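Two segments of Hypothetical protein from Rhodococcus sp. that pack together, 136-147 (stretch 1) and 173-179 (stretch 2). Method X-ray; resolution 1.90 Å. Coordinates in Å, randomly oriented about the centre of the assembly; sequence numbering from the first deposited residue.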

ATOM      1  N   LEU B 136       3.956  -4.756  -2.218  1.00 34.45           N
ATOM      2  CA  LEU B 136       3.933  -3.397  -2.789  1.00 35.06           C
ATOM      3  C   LEU B 136       5.339  -2.807  -2.767  1.00 34.26           C
ATOM      4  O   LEU B 136       5.806  -2.251  -3.773  1.00 34.26           O
ATOM      5  CB  LEU B 136       2.960  -2.476  -2.028  1.00 34.46           C
ATOM      6  CG  LEU B 136       3.120  -0.948  -2.114  1.00 35.44           C
ATOM      7  CD1 LEU B 136       2.790  -0.339  -3.506  1.00 36.22           C
ATOM      8  CD2 LEU B 136       2.215  -0.289  -1.100  1.00 36.18           C
ATOM      9  N   LEU B 137       6.012  -2.898  -1.621  1.00 34.45           N
ATOM     10  CA  LEU B 137       7.353  -2.309  -1.490  1.00 35.06           C
ATOM     11  C   LEU B 137       8.303  -2.957  -2.483  1.00 35.44           C
ATOM     12  O   LEU B 137       9.039  -2.257  -3.190  1.00 36.31           O
ATOM     13  CB  LEU B 137       7.927  -2.464  -0.059  1.00 35.79           C
ATOM     14  CG  LEU B 137       7.128  -1.890   1.119  1.00 37.74           C
ATOM     15  CD1 LEU B 137       7.947  -1.873   2.426  1.00 40.01           C
ATOM     16  CD2 LEU B 137       6.641  -0.524   0.781  1.00 37.89           C
ATOM     17  N   LEU B 138       8.269  -4.286  -2.551  1.00 35.21           N
ATOM     18  CA  LEU B 138       9.196  -5.048  -3.430  1.00 34.91           C
ATOM     19  C   LEU B 138       8.917  -4.749  -4.909  1.00 35.06           C
ATOM     20  O   LEU B 138       9.840  -4.563  -5.697  1.00 34.70           O
ATOM     21  CB  LEU B 138       9.148  -6.567  -3.147  1.00 34.39           C
ATOM     22  CG  LEU B 138       9.964  -6.975  -1.898  1.00 34.73           C
ATOM     23  CD1 LEU B 138       9.669  -8.398  -1.503  1.00 33.92           C
ATOM     24  CD2 LEU B 138      11.444  -6.827  -2.152  1.00 35.55           C
ATOM     25  N   ASP B 139       7.644  -4.694  -5.283  1.00 34.98           N
ATOM     26  CA  ASP B 139       7.304  -4.315  -6.645  1.00 34.37           C
ATOM     27  C   ASP B 139       8.005  -2.995  -7.028  1.00 34.63           C
ATOM     28  O   ASP B 139       8.727  -2.918  -8.042  1.00 33.43           O
ATOM     29  CB  ASP B 139       5.784  -4.185  -6.790  1.00 34.75           C
ATOM     30  CG  ASP B 139       5.372  -3.749  -8.177  1.00 38.29           C
ATOM     31  OD1 ASP B 139       5.341  -4.594  -9.078  1.00 42.16           O
ATOM     32  OD2 ASP B 139       5.094  -2.559  -8.381  1.00 41.60           O
ATOM     33  N   HIS B 140       7.788  -1.958  -6.220  1.00 33.70           N
ATOM     34  CA  HIS B 140       8.410  -0.667  -6.463  1.00 33.56           C
ATOM     35  C   HIS B 140       9.933  -0.693  -6.516  1.00 33.47           C
ATOM     36  O   HIS B 140      10.537  -0.094  -7.406  1.00 33.24           O
ATOM     37  CB  HIS B 140       8.004   0.374  -5.418  1.00 33.21           C
ATOM     38  CG  HIS B 140       8.310   1.764  -5.864  1.00 31.63           C
ATOM     39  ND1 HIS B 140       7.528   2.426  -6.787  1.00 31.66           N
ATOM     40  CD2 HIS B 140       9.363   2.575  -5.608  1.00 31.69           C
ATOM     41  CE1 HIS B 140       8.062   3.606  -7.049  1.00 31.93           C
ATOM     42  NE2 HIS B 140       9.168   3.730  -6.332  1.00 31.74           N
ATOM     43  N   VAL B 141      10.560  -1.341  -5.538  1.00 33.82           N
ATOM     44  CA  VAL B 141      12.010  -1.503  -5.570  1.00 34.59           C
ATOM     45  C   VAL B 141      12.528  -2.110  -6.873  1.00 34.61           C
ATOM     46  O   VAL B 141      13.574  -1.676  -7.375  1.00 33.97           O
ATOM     47  CB  VAL B 141      12.517  -2.323  -4.357  1.00 34.60           C
ATOM     48  CG1 VAL B 141      14.021  -2.487  -4.429  1.00 36.95           C
ATOM     49  CG2 VAL B 141      12.164  -1.566  -3.093  1.00 35.21           C
ATOM     50  N   LEU B 142      11.824  -3.123  -7.404  1.00 34.41           N
ATOM     51  CA  LEU B 142      12.213  -3.719  -8.698  1.00 34.26           C
ATOM     52  C   LEU B 142      12.150  -2.680  -9.818  1.00 34.38           C
ATOM     53  O   LEU B 142      13.022  -2.651 -10.687  1.00 34.00           O
ATOM     54  CB  LEU B 142      11.324  -4.933  -9.082  1.00 34.46           C
ATOM     55  CG  LEU B 142      11.322  -6.139  -8.125  1.00 33.86           C
ATOM     56  CD1 LEU B 142      10.561  -7.289  -8.757  1.00 34.12           C
ATOM     57  CD2 LEU B 142      12.746  -6.543  -7.796  1.00 31.81           C
ATOM     58  N   GLY B 143      11.121  -1.835  -9.793  1.00 34.02           N
ATOM     59  CA  GLY B 143      11.031  -0.709 -10.745  1.00 33.82           C
ATOM     60  C   GLY B 143      12.216   0.235 -10.668  1.00 33.82           C
ATOM     61  O   GLY B 143      12.750   0.684 -11.679  1.00 33.91           O
ATOM     62  N   VAL B 144      12.629   0.549  -9.449  1.00 33.43           N
ATOM     63  CA  VAL B 144      13.752   1.431  -9.241  1.00 32.97           C
ATOM     64  C   VAL B 144      15.041   0.739  -9.661  1.00 33.42           C
ATOM     65  O   VAL B 144      15.912   1.375 -10.261  1.00 33.32           O
ATOM     66  CB  VAL B 144      13.840   1.876  -7.764  1.00 33.17           C
ATOM     67  CG1 VAL B 144      15.071   2.734  -7.528  1.00 31.99           C
ATOM     68  CG2 VAL B 144      12.580   2.642  -7.360  1.00 32.32           C
ATOM     69  N   ALA B 145      15.181  -0.549  -9.330  1.00 32.70           N
ATOM     70  CA  ALA B 145      16.361  -1.320  -9.752  1.00 32.75           C
ATOM     71  C   ALA B 145      16.463  -1.346 -11.259  1.00 32.36           C
ATOM     72  O   ALA B 145      17.547  -1.225 -11.822  1.00 32.99           O
ATOM     73  CB  ALA B 145      16.338  -2.726  -9.192  1.00 30.98           C
ATOM     74  N   ASN B 146      15.337  -1.485 -11.941  1.00 33.55           N
ATOM     75  CA  ASN B 146      15.375  -1.390 -13.386  1.00 33.82           C
ATOM     76  C   ASN B 146      15.824  -0.021 -13.900  1.00 34.44           C
ATOM     77  O   ASN B 146      16.599   0.045 -14.853  1.00 35.46           O
ATOM     78  CB  ASN B 146      14.019  -1.766 -13.998  1.00 34.61           C
ATOM     79  CG  ASN B 146      13.694  -3.250 -13.854  1.00 34.60           C
ATOM     80  OD1 ASN B 146      14.580  -4.069 -13.664  1.00 34.29           O
ATOM     81  ND2 ASN B 146      12.420  -3.601 -14.005  1.00 36.14           N
ATOM     82  N   ALA B 147      15.325   1.066 -13.307  1.00 34.76           N
ATOM     83  CA  ALA B 147      15.774   2.414 -13.707  1.00 35.01           C
ATOM     84  C   ALA B 147      17.287   2.545 -13.530  1.00 35.04           C
ATOM     85  O   ALA B 147      17.988   3.012 -14.421  1.00 35.56           O
ATOM     86  CB  ALA B 147      15.064   3.493 -12.893  1.00 35.62           C
ATOM     87  N   THR B 173      15.675  -4.234   5.464  1.00 36.46           N
ATOM     88  CA  THR B 173      16.475  -3.865   4.313  1.00 35.90           C
ATOM     89  C   THR B 173      15.784  -4.342   3.075  1.00 36.27           C
ATOM     90  O   THR B 173      15.569  -5.543   2.923  1.00 36.08           O
ATOM     91  CB  THR B 173      17.854  -4.541   4.355  1.00 35.90           C
ATOM     92  OG1 THR B 173      18.473  -4.254   5.618  1.00 35.02           O
ATOM     93  CG2 THR B 173      18.746  -4.031   3.190  1.00 35.23           C
ATOM     94  N   LEU B 174      15.485  -3.405   2.184  1.00 36.69           N
ATOM     95  CA  LEU B 174      14.921  -3.697   0.886  1.00 38.45           C
ATOM     96  C   LEU B 174      16.030  -3.623  -0.157  1.00 38.79           C
ATOM     97  O   LEU B 174      16.821  -2.693  -0.148  1.00 38.59           O
ATOM     98  CB  LEU B 174      13.851  -2.667   0.531  1.00 38.29           C
ATOM     99  CG  LEU B 174      12.777  -2.267   1.558  1.00 41.82           C
ATOM    100  CD1 LEU B 174      11.819  -1.254   0.949  1.00 43.51           C
ATOM    101  CD2 LEU B 174      11.978  -3.456   2.085  1.00 46.60           C
ATOM    102  N   THR B 175      16.093  -4.615  -1.042  1.00 38.76           N
ATOM    103  CA  THR B 175      17.100  -4.649  -2.096  1.00 39.28           C
ATOM    104  C   THR B 175      16.452  -5.165  -3.390  1.00 38.39           C
ATOM    105  O   THR B 175      15.558  -6.006  -3.336  1.00 38.88           O
ATOM    106  CB  THR B 175      18.255  -5.591  -1.709  1.00 40.30           C
ATOM    107  OG1 THR B 175      18.778  -5.211  -0.421  1.00 45.07           O
ATOM    108  CG2 THR B 175      19.362  -5.510  -2.730  1.00 42.42           C
ATOM    109  N   GLY B 176      16.911  -4.667  -4.532  1.00 36.49           N
ATOM    110  CA  GLY B 176      16.447  -5.119  -5.853  1.00 34.98           C
ATOM    111  C   GLY B 176      17.616  -5.051  -6.826  1.00 35.30           C
ATOM    112  O   GLY B 176      18.526  -4.242  -6.647  1.00 33.84           O
ATOM    113  N   LYS B 177      17.593  -5.899  -7.843  1.00 34.88           N
ATOM    114  CA  LYS B 177      18.617  -5.885  -8.890  1.00 35.84           C
ATOM    115  C   LYS B 177      18.068  -6.486 -10.174  1.00 35.78           C
ATOM    116  O   LYS B 177      17.417  -7.520 -10.154  1.00 35.29           O
ATOM    117  CB  LYS B 177      19.872  -6.625  -8.450  1.00 35.68           C
ATOM    118  CG  LYS B 177      21.019  -6.558  -9.455  1.00 37.21           C
ATOM    119  CD  LYS B 177      22.301  -7.143  -8.881  1.00 39.91           C
ATOM    120  CE  LYS B 177      23.344  -7.216  -9.961  1.00 42.46           C
ATOM    121  NZ  LYS B 177      24.639  -7.676  -9.414  1.00 48.54           N
ATOM    122  N   LEU B 178      18.325  -5.798 -11.281  1.00 36.50           N
ATOM    123  CA  LEU B 178      17.975  -6.301 -12.578  1.00 38.15           C
ATOM    124  C   LEU B 178      18.904  -7.487 -12.783  1.00 39.06           C
ATOM    125  O   LEU B 178      20.122  -7.374 -12.555  1.00 38.93           O
ATOM    126  CB  LEU B 178      18.220  -5.237 -13.654  1.00 37.98           C
ATOM    127  CG  LEU B 178      17.877  -5.570 -15.103  1.00 38.43           C
ATOM    128  CD1 LEU B 178      17.547  -4.277 -15.858  1.00 40.60           C
ATOM    129  CD2 LEU B 178      19.011  -6.315 -15.798  1.00 40.21           C
HETATM  130  N   MSE B 179      18.328  -8.612 -13.186  1.00 39.54           N
HETATM  131  CA  MSE B 179      19.081  -9.851 -13.258  1.00 41.07           C
HETATM  132  C   MSE B 179      19.455 -10.219 -14.683  1.00 41.22           C
HETATM  133  O   MSE B 179      20.580 -10.649 -14.927  1.00 41.70           O
HETATM  134  CB  MSE B 179      18.314 -10.983 -12.581  1.00 40.97           C
HETATM  135  CG  MSE B 179      17.967 -10.681 -11.144  1.00 44.44           C
HETATM  136 SE   MSE B 179      19.563 -10.502 -10.024  1.00 53.06          SE
HETATM  137  CE  MSE B 179      20.116 -12.387 -10.052  1.00 52.17           C
TER
HETATM  138  O   HOH W   1      19.608  -3.108 -11.444  1.00 31.63           O

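The helix lies across the strand at 49°, their axes 6.7 Å apart at closest approach, and no direct hydrogen bond joins them; the direct contact is packing, of side chains on each other and on strand backbone. Leu 174 covers one end. Its m,t rotamer extends the side chain toward the helix, where CD1 meets Leu 137 CD1 at 4.2 Å and Val 141 CG2 at 4.1 Å, and Leu 137 answers with the same m,t conformation. Val 141 has chi1 at t, usual for valine in a helix because it keeps both methyls clear of the preceding turn's backbone, and divides them: CG2 goes to Leu 174, while CG1 rests on strand backbone, 3.6 Å from Gly 176 N.

Gly 176 is what permits this closeness. A CB there would point at the helix and fall 2.9 Å from Val 141 CG1, a clash, and 3.4 Å from Ala 145 CB. The small Ala 145 sits beside that vacant position, its CB packing 3.6 Å from Gly 176 C. Leu 138 and Leu 142 leave the helix sideways, yet m,t, a common helical leucine rotamer, brings their ends nearer the strand.

Farther along, Leu 178 adopts t,t and places CD1 3.7 Å from Asn 146 OD1, a contact without a hydrogen bond; that amide is satisfied elsewhere in the structure. One water bridges the backbones, donating to Ala 145 O at 2.8 Å and accepting from Leu 178 N at 3.0 Å.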